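Local coordinates for Dbv8 protein (Nonomuraea, PDB 4MFZ) that probably transfers a long aliphatic acyl chain from an acyl-CoA such as decanoyl-CoA to an amine of a glycopeptide antibiotic as a GNAT-type N-acyltransferase, at residues A[194-203]-A[229-240]. Residues are numbered along the deposited sequence; the frame is centred on the assembly and turned at random.
Sequences YRLGRLQYNL and YYDSLRRARPFF
Ser232 ties helix 229-240 to the hairpin of strands 194-196 and 199-203 by a short relay: its OG donates to Leu196 O at 2.6 Å, in the carbonyl plane, and accepts from Tyr201 OH at 2.8 Å, the serine oxygen lying at the edge of the tyrosine ring. Setting OG anti to the backbone N (chi1 -179°) directs it to both partners, so two bonds fix this buried hydroxyl. Around the relay the packing is tight. Leu196 CD2 sits over the centre of the Phe239 ring, 3.5 Å from its centroid and 5° off the normal, a clear CH-pi contact, while Ala236 CB covers one face of Tyr201, offset toward the rim. Further along, the Phe240 ring receives Tyr201 CB at 3.7 Å from CE2 and Leu203 CD2 at 3.6 Å from CD1, and Tyr194 CD1 lies at its edge. By contrast, Arg235 and Gly197 are partly exposed; Arg235 makes no hydrogen bond to the hairpin, laying only a guanidinium face over Leu196 CB. Gly197 and Arg198 centre the type II' turn from Leu196 to Leu199, and Arg198, hydrogen-bonded to Pro218 O and Gly222 O, touches decanoyl-CoA. Strand 199-203 runs at 26° to the helix, which forms the beta-alpha-beta crossover between parallel strands 211-216 and 251-256, as in the GNAT fold.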
loop_
_atom_site.group_PDB
_atom_site.type_symbol
_atom_site.label_atom_id
_atom_site.label_comp_id
_atom_site.label_asym_id
_atom_site.label_seq_id
_atom_site.Cartn_x
_atom_site.Cartn_y
_atom_site.Cartn_z
ATOM N N TYR A 194 4.495 6.537 6.782
ATOM C CA TYR A 194 5.884 7.048 6.601
ATOM C C TYR A 194 6.848 5.899 6.469
ATOM O O TYR A 194 6.771 4.946 7.217
ATOM C CB TYR A 194 6.261 8.011 7.757
ATOM C CG TYR A 194 5.309 9.157 7.694
ATOM C CD1 TYR A 194 4.007 9.054 8.239
ATOM C CD2 TYR A 194 5.629 10.284 6.942
ATOM C CE1 TYR A 194 3.081 10.093 8.069
ATOM C CE2 TYR A 194 4.724 11.316 6.792
ATOM C CZ TYR A 194 3.471 11.222 7.348
ATOM O OH TYR A 194 2.605 12.269 7.124
ATOM N N ARG A 195 7.732 5.970 5.483
ATOM C CA ARG A 195 8.788 4.991 5.383
ATOM C C ARG A 195 10.047 5.551 6.043
ATOM O O ARG A 195 10.517 6.600 5.679
ATOM C CB ARG A 195 9.081 4.638 3.925
ATOM C CG ARG A 195 10.322 3.751 3.779
ATOM C CD ARG A 195 10.383 3.007 2.451
ATOM N NE ARG A 195 11.477 2.026 2.493
ATOM C CZ ARG A 195 11.638 1.036 1.615
ATOM N NH1 ARG A 195 10.773 0.863 0.602
ATOM N NH2 ARG A 195 12.661 0.193 1.751
ATOM N N LEU A 196 10.586 4.836 7.018
ATOM C CA LEU A 196 11.796 5.293 7.676
ATOM C C LEU A 196 12.855 4.220 7.464
ATOM O O LEU A 196 12.825 3.179 8.106
ATOM C CB LEU A 196 11.570 5.589 9.183
ATOM C CG LEU A 196 10.396 6.425 9.723
ATOM C CD1 LEU A 196 10.328 6.409 11.260
ATOM C CD2 LEU A 196 10.434 7.856 9.193
ATOM N N GLY A 197 13.775 4.476 6.547
ATOM C CA GLY A 197 14.773 3.475 6.164
ATOM C C GLY A 197 14.070 2.300 5.520
ATOM O O GLY A 197 13.311 2.491 4.562
ATOM N N ARG A 198 14.241 1.103 6.085
ATOM C CA ARG A 198 13.690 -0.119 5.483
ATOM C C ARG A 198 12.207 -0.380 5.775
ATOM O O ARG A 198 11.604 -1.214 5.106
ATOM C CB ARG A 198 14.500 -1.341 5.922
ATOM C CG ARG A 198 14.149 -2.695 5.264
ATOM C CD ARG A 198 14.443 -2.754 3.749
ATOM N NE ARG A 198 14.019 -4.012 3.090
ATOM C CZ ARG A 198 12.742 -4.365 2.897
ATOM N NH1 ARG A 198 11.753 -3.558 3.291
ATOM N NH2 ARG A 198 12.434 -5.504 2.271
ATOM N N LEU A 199 11.648 0.272 6.794
ATOM C CA LEU A 199 10.324 -0.114 7.278
ATOM C C LEU A 199 9.320 1.008 7.108
ATOM O O LEU A 199 9.710 2.184 7.079
ATOM C CB LEU A 199 10.393 -0.529 8.772
ATOM C CG LEU A 199 11.412 -1.587 9.215
ATOM C CD1 LEU A 199 11.212 -1.949 10.692
ATOM C CD2 LEU A 199 11.341 -2.869 8.412
ATOM N N GLN A 200 8.041 0.637 7.023
ATOM C CA GLN A 200 6.928 1.607 6.929
ATOM C C GLN A 200 6.044 1.576 8.198
ATOM O O GLN A 200 5.851 0.535 8.815
ATOM C CB GLN A 200 6.028 1.319 5.717
ATOM C CG GLN A 200 6.588 1.660 4.328
ATOM C CD GLN A 200 5.713 1.101 3.207
ATOM O OE1 GLN A 200 5.007 0.109 3.395
ATOM N NE2 GLN A 200 5.774 1.715 2.031
ATOM N N TYR A 201 5.517 2.725 8.586
ATOM C CA TYR A 201 4.718 2.801 9.797
ATOM C C TYR A 201 3.470 3.582 9.447
ATOM O O TYR A 201 3.577 4.646 8.835
ATOM C CB TYR A 201 5.475 3.564 10.885
ATOM C CG TYR A 201 6.807 2.958 11.224
ATOM C CD1 TYR A 201 7.967 3.344 10.533
ATOM C CD2 TYR A 201 6.911 1.980 12.223
ATOM C CE1 TYR A 201 9.197 2.756 10.828
ATOM C CE2 TYR A 201 8.140 1.402 12.534
ATOM C CZ TYR A 201 9.274 1.794 11.839
ATOM O OH TYR A 201 10.478 1.202 12.157
ATOM N N ASN A 202 2.303 3.073 9.830
ATOM C CA ASN A 202 1.099 3.877 9.689
ATOM C C ASN A 202 0.483 4.260 11.035
ATOM O O ASN A 202 0.488 3.488 11.974
ATOM C CB ASN A 202 0.076 3.244 8.757
ATOM C CG ASN A 202 -0.537 2.004 9.323
ATOM O OD1 ASN A 202 0.135 0.972 9.456
ATOM N ND2 ASN A 202 -1.840 2.068 9.618
ATOM N N LEU A 203 -0.010 5.480 11.098
ATOM C CA LEU A 203 -0.578 6.018 12.302
ATOM C C LEU A 203 -1.979 5.445 12.406
ATOM O O LEU A 203 -2.860 5.878 11.683
ATOM C CB LEU A 203 -0.633 7.538 12.176
ATOM C CG LEU A 203 0.717 8.256 12.066
ATOM C CD1 LEU A 203 0.637 9.428 11.108
ATOM C CD2 LEU A 203 1.223 8.729 13.430
ATOM N N TYR A 229 16.936 -3.234 10.071
ATOM C CA TYR A 229 15.719 -3.362 10.874
ATOM C C TYR A 229 15.771 -2.480 12.134
ATOM O O TYR A 229 14.848 -1.695 12.383
ATOM C CB TYR A 229 15.407 -4.839 11.211
ATOM C CG TYR A 229 14.247 -5.053 12.201
ATOM C CD1 TYR A 229 14.487 -5.132 13.561
ATOM C CD2 TYR A 229 12.925 -5.186 11.767
ATOM C CE1 TYR A 229 13.454 -5.336 14.473
ATOM C CE2 TYR A 229 11.890 -5.401 12.659
ATOM C CZ TYR A 229 12.148 -5.465 14.026
ATOM O OH TYR A 229 11.120 -5.677 14.961
ATOM N N TYR A 230 16.849 -2.608 12.923
ATOM C CA TYR A 230 16.940 -1.862 14.176
ATOM C C TYR A 230 17.175 -0.390 13.992
ATOM O O TYR A 230 16.680 0.433 14.781
ATOM C CB TYR A 230 17.990 -2.449 15.130
ATOM C CG TYR A 230 17.560 -3.751 15.708
ATOM C CD1 TYR A 230 16.453 -3.823 16.574
ATOM C CD2 TYR A 230 18.231 -4.923 15.388
ATOM C CE1 TYR A 230 16.057 -5.042 17.121
ATOM C CE2 TYR A 230 17.842 -6.142 15.926
ATOM C CZ TYR A 230 16.757 -6.200 16.799
ATOM O OH TYR A 230 16.352 -7.434 17.319
ATOM N N ASP A 231 17.912 -0.033 12.942
ATOM C CA ASP A 231 18.094 1.385 12.696
ATOM C C ASP A 231 16.732 2.094 12.441
ATOM O O ASP A 231 16.511 3.204 12.926
ATOM C CB ASP A 231 19.067 1.641 11.548
ATOM C CG ASP A 231 19.458 3.104 11.471
ATOM O OD1 ASP A 231 20.330 3.520 12.269
ATOM O OD2 ASP A 231 18.865 3.836 10.637
ATOM N N SER A 232 15.848 1.446 11.678
ATOM C CA SER A 232 14.497 1.962 11.454
ATOM C C SER A 232 13.676 1.963 12.749
ATOM O O SER A 232 13.119 2.984 13.116
ATOM C CB SER A 232 13.744 1.144 10.402
ATOM O OG SER A 232 12.439 1.727 10.216
ATOM N N LEU A 233 13.596 0.810 13.407
ATOM C CA LEU A 233 12.793 0.654 14.616
ATOM C C LEU A 233 13.170 1.698 15.694
ATOM O O LEU A 233 12.281 2.317 16.273
ATOM C CB LEU A 233 12.870 -0.776 15.147
ATOM C CG LEU A 233 11.976 -1.101 16.346
ATOM C CD1 LEU A 233 10.506 -1.051 15.977
ATOM C CD2 LEU A 233 12.292 -2.456 16.926
ATOM N N ARG A 234 14.463 1.939 15.911
ATOM C CA ARG A 234 14.897 3.028 16.847
ATOM C C ARG A 234 14.508 4.465 16.494
ATOM O O ARG A 234 14.378 5.315 17.393
ATOM C CB ARG A 234 16.404 2.941 17.131
ATOM C CG ARG A 234 16.766 1.775 18.071
ATOM C CD ARG A 234 18.176 1.867 18.660
ATOM N NE ARG A 234 19.146 2.005 17.574
ATOM C CZ ARG A 234 19.614 3.179 17.139
ATOM N NH1 ARG A 234 19.232 4.310 17.729
ATOM N NH2 ARG A 234 20.459 3.224 16.111
ATOM N N ARG A 235 14.341 4.755 15.200
ATOM C CA ARG A 235 13.944 6.077 14.739
ATOM C C ARG A 235 12.416 6.362 14.850
ATOM O O ARG A 235 11.999 7.521 14.813
ATOM C CB ARG A 235 14.369 6.298 13.260
ATOM C CG ARG A 235 15.855 6.562 12.992
ATOM C CD ARG A 235 16.169 6.476 11.483
ATOM N NE ARG A 235 15.457 7.500 10.699
ATOM C CZ ARG A 235 15.057 7.383 9.429
ATOM N NH1 ARG A 235 15.271 6.253 8.708
ATOM N NH2 ARG A 235 14.430 8.420 8.868
ATOM N N ALA A 236 11.605 5.318 14.949
ATOM C CA ALA A 236 10.137 5.453 14.876
ATOM C C ALA A 236 9.593 6.356 15.961
ATOM O O ALA A 236 9.030 7.391 15.652
ATOM C CB ALA A 236 9.449 4.093 14.919
ATOM N N ARG A 237 9.759 5.956 17.225
ATOM C CA ARG A 237 9.290 6.756 18.368
ATOM C C ARG A 237 9.669 8.227 18.320
ATOM O O ARG A 237 8.789 9.082 18.453
ATOM C CB ARG A 237 9.684 6.132 19.725
ATOM C CG ARG A 237 8.536 5.368 20.370
ATOM C CD ARG A 237 8.815 4.877 21.791
ATOM N NE ARG A 237 9.527 5.830 22.658
ATOM C CZ ARG A 237 10.110 5.491 23.818
ATOM N NH1 ARG A 237 10.066 4.237 24.259
ATOM N NH2 ARG A 237 10.748 6.403 24.553
ATOM N N PRO A 238 10.963 8.549 18.141
ATOM C CA PRO A 238 11.203 9.998 18.136
ATOM C C PRO A 238 10.749 10.726 16.865
ATOM O O PRO A 238 10.520 11.938 16.904
ATOM C CB PRO A 238 12.728 10.125 18.302
ATOM C CG PRO A 238 13.274 8.760 18.049
ATOM C CD PRO A 238 12.196 7.782 18.363
ATOM N N PHE A 239 10.653 10.010 15.750
ATOM C CA PHE A 239 10.154 10.626 14.518
ATOM C C PHE A 239 8.709 11.071 14.727
ATOM O O PHE A 239 8.365 12.216 14.390
ATOM C CB PHE A 239 10.250 9.655 13.330
ATOM C CG PHE A 239 9.645 10.182 12.054
ATOM C CD1 PHE A 239 10.400 10.955 11.173
ATOM C CD2 PHE A 239 8.317 9.876 11.712
ATOM C CE1 PHE A 239 9.840 11.432 9.988
ATOM C CE2 PHE A 239 7.762 10.347 10.526
ATOM C CZ PHE A 239 8.523 11.121 9.664
ATOM N N PHE A 240 7.879 10.177 15.263
ATOM C CA PHE A 240 6.450 10.464 15.394
ATOM C C PHE A 240 6.153 11.415 16.554
ATOM O O PHE A 240 5.124 12.091 16.561
ATOM C CB PHE A 240 5.616 9.173 15.468
ATOM C CG PHE A 240 5.543 8.441 14.155
ATOM C CD1 PHE A 240 4.775 8.955 13.093
ATOM C CD2 PHE A 240 6.285 7.276 13.946
ATOM C CE1 PHE A 240 4.748 8.300 11.860
ATOM C CE2 PHE A 240 6.259 6.625 12.714
ATOM C CZ PHE A 240 5.484 7.145 11.673
#